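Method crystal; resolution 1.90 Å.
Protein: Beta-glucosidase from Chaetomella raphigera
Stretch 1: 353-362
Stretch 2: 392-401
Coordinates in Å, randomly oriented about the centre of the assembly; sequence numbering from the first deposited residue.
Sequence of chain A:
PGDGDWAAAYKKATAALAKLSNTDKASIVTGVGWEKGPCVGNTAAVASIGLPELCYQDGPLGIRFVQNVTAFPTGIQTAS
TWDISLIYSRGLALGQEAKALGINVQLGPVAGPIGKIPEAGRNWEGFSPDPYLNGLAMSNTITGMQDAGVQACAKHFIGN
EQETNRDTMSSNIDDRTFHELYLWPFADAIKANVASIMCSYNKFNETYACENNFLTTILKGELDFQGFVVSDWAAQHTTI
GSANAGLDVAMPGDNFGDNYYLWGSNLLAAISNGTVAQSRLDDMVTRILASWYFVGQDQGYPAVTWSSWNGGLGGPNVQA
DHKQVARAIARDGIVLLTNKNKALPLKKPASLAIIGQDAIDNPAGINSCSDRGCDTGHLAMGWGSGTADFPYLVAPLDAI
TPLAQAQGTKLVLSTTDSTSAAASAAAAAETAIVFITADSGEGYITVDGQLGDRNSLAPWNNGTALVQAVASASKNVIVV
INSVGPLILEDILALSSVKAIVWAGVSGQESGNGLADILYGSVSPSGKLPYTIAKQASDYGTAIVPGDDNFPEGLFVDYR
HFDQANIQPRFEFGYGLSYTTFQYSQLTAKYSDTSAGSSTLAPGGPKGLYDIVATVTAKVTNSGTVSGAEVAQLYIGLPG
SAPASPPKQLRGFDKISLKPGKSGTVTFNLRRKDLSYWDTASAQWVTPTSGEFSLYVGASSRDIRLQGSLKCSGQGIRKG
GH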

ATOM      1  N   ALA A 353      15.607  23.166 -19.952  1.00 18.28           N
ATOM      2  CA  ALA A 353      16.470  23.069 -18.788  1.00 18.41           C
ATOM      3  C   ALA A 353      15.985  21.913 -17.881  1.00 20.17           C
ATOM      4  O   ALA A 353      14.749  21.713 -17.732  1.00 15.39           O
ATOM      5  CB  ALA A 353      16.473  24.412 -18.011  1.00 19.47           C
ATOM      6  N   ILE A 354      16.934  21.170 -17.307  1.00 20.11           N
ATOM      7  CA  ILE A 354      16.632  19.973 -16.445  1.00 19.31           C
ATOM      8  C   ILE A 354      17.287  20.247 -15.094  1.00 18.28           C
ATOM      9  O   ILE A 354      18.537  20.365 -15.005  1.00 16.11           O
ATOM     10  CB  ILE A 354      17.074  18.657 -17.118  1.00 20.79           C
ATOM     11  CG1 ILE A 354      16.400  18.506 -18.485  1.00 20.62           C
ATOM     12  CG2 ILE A 354      16.870  17.428 -16.210  1.00 20.47           C
ATOM     13  CD1 ILE A 354      14.910  18.228 -18.537  1.00 20.75           C
ATOM     14  N   ILE A 355      16.447  20.466 -14.063  1.00 15.80           N
ATOM     15  CA  ILE A 355      16.906  21.046 -12.817  1.00 16.86           C
ATOM     16  C   ILE A 355      16.536  20.175 -11.611  1.00 15.62           C
ATOM     17  O   ILE A 355      15.404  19.789 -11.459  1.00 15.97           O
ATOM     18  CB  ILE A 355      16.330  22.492 -12.639  1.00 18.62           C
ATOM     19  CG1 ILE A 355      16.721  23.348 -13.824  1.00 22.46           C
ATOM     20  CG2 ILE A 355      16.748  23.126 -11.319  1.00 17.12           C
ATOM     21  CD1 ILE A 355      15.815  24.525 -14.039  1.00 25.11           C
ATOM     22  N   GLY A 356      17.487  19.967 -10.710  1.00 15.21           N
ATOM     23  CA  GLY A 356      17.254  19.211  -9.507  1.00 15.18           C
ATOM     24  C   GLY A 356      17.987  17.919  -9.516  1.00 13.88           C
ATOM     25  O   GLY A 356      18.046  17.268 -10.530  1.00 15.67           O
ATOM     26  N   GLN A 357      18.484  17.513  -8.361  1.00 14.06           N
ATOM     27  CA  GLN A 357      19.211  16.264  -8.257  1.00 14.83           C
ATOM     28  C   GLN A 357      18.277  15.088  -8.446  1.00 14.98           C
ATOM     29  O   GLN A 357      18.742  14.038  -8.763  1.00 16.78           O
ATOM     30  CB  GLN A 357      19.931  16.123  -6.904  1.00 14.15           C
ATOM     31  CG  GLN A 357      19.086  16.088  -5.685  1.00 14.95           C
ATOM     32  CD  GLN A 357      19.845  15.591  -4.494  1.00 15.23           C
ATOM     33  OE1 GLN A 357      20.647  14.620  -4.604  1.00 16.24           O
ATOM     34  NE2 GLN A 357      19.681  16.261  -3.393  1.00 15.12           N
ATOM     35  N   ASP A 358      16.972  15.288  -8.223  1.00 14.36           N
ATOM     36  CA  ASP A 358      15.965  14.249  -8.493  1.00 13.51           C
ATOM     37  C   ASP A 358      15.898  13.843  -9.978  1.00 13.90           C
ATOM     38  O   ASP A 358      15.270  12.848 -10.302  1.00 14.20           O
ATOM     39  CB  ASP A 358      14.578  14.708  -7.899  1.00 12.95           C
ATOM     40  CG  ASP A 358      13.427  13.702  -8.158  1.00 13.71           C
ATOM     41  OD1 ASP A 358      13.563  12.573  -7.668  1.00 13.06           O
ATOM     42  OD2 ASP A 358      12.375  14.073  -8.749  1.00 13.20           O
ATOM     43  N   ALA A 359      16.559  14.547 -10.896  1.00 13.14           N
ATOM     44  CA  ALA A 359      16.507  14.224 -12.289  1.00 14.74           C
ATOM     45  C   ALA A 359      17.436  13.088 -12.700  1.00 15.16           C
ATOM     46  O   ALA A 359      17.255  12.536 -13.796  1.00 15.07           O
ATOM     47  CB  ALA A 359      16.869  15.432 -13.147  1.00 15.63           C
ATOM     48  N   ILE A 360      18.433  12.821 -11.853  1.00 14.80           N
ATOM     49  CA  ILE A 360      19.520  11.867 -12.140  1.00 16.77           C
ATOM     50  C   ILE A 360      19.678  10.835 -11.056  1.00 14.97           C
ATOM     51  O   ILE A 360      19.278  11.059  -9.924  1.00 16.13           O
ATOM     52  CB  ILE A 360      20.878  12.592 -12.309  1.00 17.68           C
ATOM     53  CG1 ILE A 360      21.226  13.360 -11.025  1.00 18.47           C
ATOM     54  CG2 ILE A 360      20.818  13.417 -13.590  1.00 18.43           C
ATOM     55  CD1 ILE A 360      22.611  13.942 -11.017  1.00 21.12           C
ATOM     56  N   ASP A 361      20.227   9.686 -11.425  1.00 15.37           N
ATOM     57  CA  ASP A 361      20.511   8.663 -10.433  1.00 16.63           C
ATOM     58  C   ASP A 361      21.553   9.209  -9.411  1.00 16.46           C
ATOM     59  O   ASP A 361      22.448  10.003  -9.772  1.00 16.66           O
ATOM     60  CB  ASP A 361      21.068   7.424 -11.085  1.00 17.01           C
ATOM     61  CG  ASP A 361      19.975   6.521 -11.695  1.00 17.84           C
ATOM     62  OD1 ASP A 361      18.796   6.748 -11.429  1.00 20.88           O
ATOM     63  OD2 ASP A 361      20.325   5.603 -12.399  1.00 21.23           O
ATOM     64  N   ASN A 362      21.439   8.741  -8.187  1.00 15.49           N
ATOM     65  CA  ASN A 362      22.346   9.072  -7.104  1.00 15.78           C
ATOM     66  C   ASN A 362      23.753   8.849  -7.602  1.00 16.72           C
ATOM     67  O   ASN A 362      24.048   7.743  -8.022  1.00 15.68           O
ATOM     68  CB  ASN A 362      22.067   8.212  -5.893  1.00 16.09           C
ATOM     69  CG  ASN A 362      22.987   8.554  -4.713  1.00 17.17           C
ATOM     70  OD1 ASN A 362      24.051   9.210  -4.878  1.00 17.74           O
ATOM     71  ND2 ASN A 362      22.573   8.181  -3.530  1.00 16.15           N
ATOM     72  N   TYR A 392      18.595  -1.599 -11.649  1.00 13.58           N
ATOM     73  CA  TYR A 392      18.940  -0.397 -12.437  1.00 12.71           C
ATOM     74  C   TYR A 392      17.863   0.597 -11.998  1.00 12.51           C
ATOM     75  O   TYR A 392      16.895   0.206 -11.337  1.00 13.10           O
ATOM     76  CB  TYR A 392      18.857  -0.674 -13.950  1.00 13.25           C
ATOM     77  CG  TYR A 392      17.519  -1.098 -14.453  1.00 12.19           C
ATOM     78  CD1 TYR A 392      16.541  -0.163 -14.801  1.00 12.06           C
ATOM     79  CD2 TYR A 392      17.179  -2.447 -14.558  1.00 13.73           C
ATOM     80  CE1 TYR A 392      15.287  -0.546 -15.223  1.00 12.17           C
ATOM     81  CE2 TYR A 392      15.922  -2.839 -15.011  1.00 11.96           C
ATOM     82  CZ  TYR A 392      14.959  -1.869 -15.311  1.00 13.09           C
ATOM     83  OH  TYR A 392      13.679  -2.265 -15.760  1.00 12.50           O
ATOM     84  N   LEU A 393      18.052   1.874 -12.252  1.00 12.36           N
ATOM     85  CA  LEU A 393      16.972   2.851 -11.961  1.00 12.94           C
ATOM     86  C   LEU A 393      16.984   3.825 -13.118  1.00 13.23           C
ATOM     87  O   LEU A 393      17.989   4.535 -13.315  1.00 13.71           O
ATOM     88  CB  LEU A 393      17.206   3.564 -10.624  1.00 12.58           C
ATOM     89  CG  LEU A 393      16.259   4.753 -10.339  1.00 12.49           C
ATOM     90  CD1 LEU A 393      14.818   4.290 -10.362  1.00 11.39           C
ATOM     91  CD2 LEU A 393      16.618   5.410  -9.017  1.00 12.15           C
ATOM     92  N   VAL A 394      15.930   3.816 -13.928  1.00 12.97           N
ATOM     93  CA  VAL A 394      15.800   4.815 -14.990  1.00 14.92           C
ATOM     94  C   VAL A 394      15.436   6.208 -14.370  1.00 15.82           C
ATOM     95  O   VAL A 394      14.322   6.419 -13.912  1.00 13.34           O
ATOM     96  CB  VAL A 394      14.755   4.436 -16.042  1.00 15.88           C
ATOM     97  CG1 VAL A 394      14.756   5.500 -17.145  1.00 18.10           C
ATOM     98  CG2 VAL A 394      15.003   3.065 -16.610  1.00 16.94           C
ATOM     99  N   ALA A 395      16.413   7.102 -14.303  1.00 14.63           N
ATOM    100  CA  ALA A 395      16.147   8.442 -13.825  1.00 15.58           C
ATOM    101  C   ALA A 395      15.459   9.287 -14.891  1.00 14.81           C
ATOM    102  O   ALA A 395      15.571   9.001 -16.059  1.00 16.23           O
ATOM    103  CB  ALA A 395      17.428   9.112 -13.395  1.00 15.63           C
ATOM    104  N   PRO A 396      14.786  10.368 -14.485  1.00 13.75           N
ATOM    105  CA  PRO A 396      14.114  11.190 -15.523  1.00 14.98           C
ATOM    106  C   PRO A 396      15.041  11.591 -16.689  1.00 15.20           C
ATOM    107  O   PRO A 396      14.676  11.485 -17.852  1.00 15.07           O
ATOM    108  CB  PRO A 396      13.688  12.422 -14.744  1.00 14.20           C
ATOM    109  CG  PRO A 396      13.359  11.887 -13.387  1.00 14.91           C
ATOM    110  CD  PRO A 396      14.464  10.823 -13.135  1.00 14.86           C
ATOM    111  N   LEU A 397      16.244  12.076 -16.371  1.00 17.78           N
ATOM    112  CA  LEU A 397      17.158  12.510 -17.436  1.00 15.98           C
ATOM    113  C   LEU A 397      17.614  11.364 -18.364  1.00 17.10           C
ATOM    114  O   LEU A 397      17.827  11.572 -19.589  1.00 17.91           O
ATOM    115  CB  LEU A 397      18.357  13.278 -16.822  1.00 17.71           C
ATOM    116  CG  LEU A 397      19.344  13.823 -17.858  1.00 18.99           C
ATOM    117  CD1 LEU A 397      18.600  14.874 -18.695  1.00 19.84           C
ATOM    118  CD2 LEU A 397      20.570  14.380 -17.191  1.00 20.23           C
ATOM    119  N   ASP A 398      17.735  10.142 -17.816  1.00 19.10           N
ATOM    120  CA  ASP A 398      18.040   8.934 -18.615  1.00 18.72           C
ATOM    121  C   ASP A 398      17.027   8.784 -19.704  1.00 17.46           C
ATOM    122  O   ASP A 398      17.339   8.462 -20.838  1.00 17.84           O
ATOM    123  CB  ASP A 398      18.044   7.654 -17.715  1.00 20.40           C
ATOM    124  CG  ASP A 398      19.132   7.667 -16.642  1.00 24.94           C
ATOM    125  OD1 ASP A 398      20.053   8.548 -16.715  1.00 24.59           O
ATOM    126  OD2 ASP A 398      19.073   6.789 -15.723  1.00 21.39           O
ATOM    127  N   ALA A 399      15.738   8.908 -19.362  1.00 18.10           N
ATOM    128  CA  ALA A 399      14.655   8.746 -20.335  1.00 17.90           C
ATOM    129  C   ALA A 399      14.475   9.978 -21.234  1.00 18.79           C
ATOM    130  O   ALA A 399      14.149   9.854 -22.384  1.00 19.86           O
ATOM    131  CB  ALA A 399      13.348   8.468 -19.641  1.00 18.30           C
ATOM    132  N   ILE A 400      14.632  11.160 -20.692  1.00 18.53           N
ATOM    133  CA  ILE A 400      14.367  12.352 -21.481  1.00 21.40           C
ATOM    134  C   ILE A 400      15.437  12.621 -22.564  1.00 22.60           C
ATOM    135  O   ILE A 400      15.094  12.956 -23.689  1.00 22.88           O
ATOM    136  CB  ILE A 400      14.258  13.563 -20.549  1.00 19.87           C
ATOM    137  CG1 ILE A 400      12.958  13.447 -19.721  1.00 19.15           C
ATOM    138  CG2 ILE A 400      14.415  14.886 -21.315  1.00 20.50           C
ATOM    139  CD1 ILE A 400      12.956  14.409 -18.557  1.00 19.11           C
ATOM    140  N   THR A 401      16.687  12.379 -22.216  1.00 23.26           N
ATOM    141  CA  THR A 401      17.815  12.731 -23.068  1.00 24.89           C
ATOM    142  C   THR A 401      17.627  12.220 -24.500  1.00 27.41           C
ATOM    143  O   THR A 401      17.563  13.030 -25.422  1.00 27.39           O
ATOM    144  CB  THR A 401      19.133  12.247 -22.474  1.00 23.52           C
ATOM    145  OG1 THR A 401      19.402  13.022 -21.312  1.00 22.86           O
ATOM    146  CG2 THR A 401      20.296  12.405 -23.495  1.00 24.11           C
TER
HETATM  147  O   HOH W   1      20.618   2.589 -13.421  1.00 18.25           O
HETATM  148  O   HOH W   2      20.952   9.153 -14.040  1.00 25.55           O
HETATM  149  O   HOH W   3      20.584   4.884 -15.321  1.00 34.36           O

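Stretch 1 enters as a strand, and of its three strand residues only Ile354 touches stretch 2; Ala353 and Ile355 are out of reach. The CA-to-CB bond of Ile354 points toward the helix that begins at Pro396, and its m, m rotamer places two methyl groups against it: Ile354 CG2 lies 4.0 Å from Leu397 CD1, and Ile354 CD1 lies 4.3 Å from Ile400 CD1. Leu397 and Ile400 are three residues apart, close to one helical turn, so both can face the same isoleucine. These are apolar contacts between buried or partly buried branched side chains.

Gly356 makes no contact, but its phi/psi of 111/143° would jam a CB against the preceding carbonyl oxygen, so the backbone itself calls for glycine. Gly356 O accepts from Ala359 N at 3.1 Å, spanning the 3-10 segment 357-359. Asp358 brings its backbone to the contact, with Asp358 O 3.6 Å from Pro396 CD, while its carboxylate is hydrogen-bonded elsewhere in the structure.

Ala359 supplies the one direct hydrogen bond that the geometry establishes between the stretches. Leu397 N donates to Ala359 O at 2.8 Å with an N-H...O angle of 168°, nearly linear. The donor belongs to the first turn of the helix, where amides lack a carbonyl one turn earlier. Proline suits the preceding position because it has no amide hydrogen to leave unpaired: Pro396 N is 3.4 Å from Ala359 O without bonding, and Pro396 CD packs at 3.3 Å from that oxygen. The CA atoms of Ala359 and Pro396 are 5.0 Å apart.

Ile360 has its CA-to-CB bond directed away, yet with chi1 at 60° (p) Ile360 CG2 still reaches Leu397 CD2 at 3.7 Å. Leu397 thus meets Ile354 through CD1 and Ile360 through CD2. The Ile360 C atom also lies 3.7 Å from CB of Ala395, the N-cap residue.

Asp361 has the largest area of any stretch 1 residue covered by stretch 2, 81 Å², and its chi1 of -81° brings the carboxylate to stretch 2. Asp361 OD1 is 3.4 Å from Ala395 CB, and Asp361 OD2 is 2.7 Å from Leu393 O. Asp361 OD2 also sits 3.7 Å from Asp398 OD2, a pair of like charges; water 3 lies between them, 3.0 Å from Asp361 OD2 and 2.5 Å from Asp398 OD2. Water 2 joins the two residues, its O 2.8 Å from Asp361 N and 2.9 Å from Asp398 OD1. Asp398 OD2 additionally accepts from Ala395 N at 3.0 Å, securing the helix start.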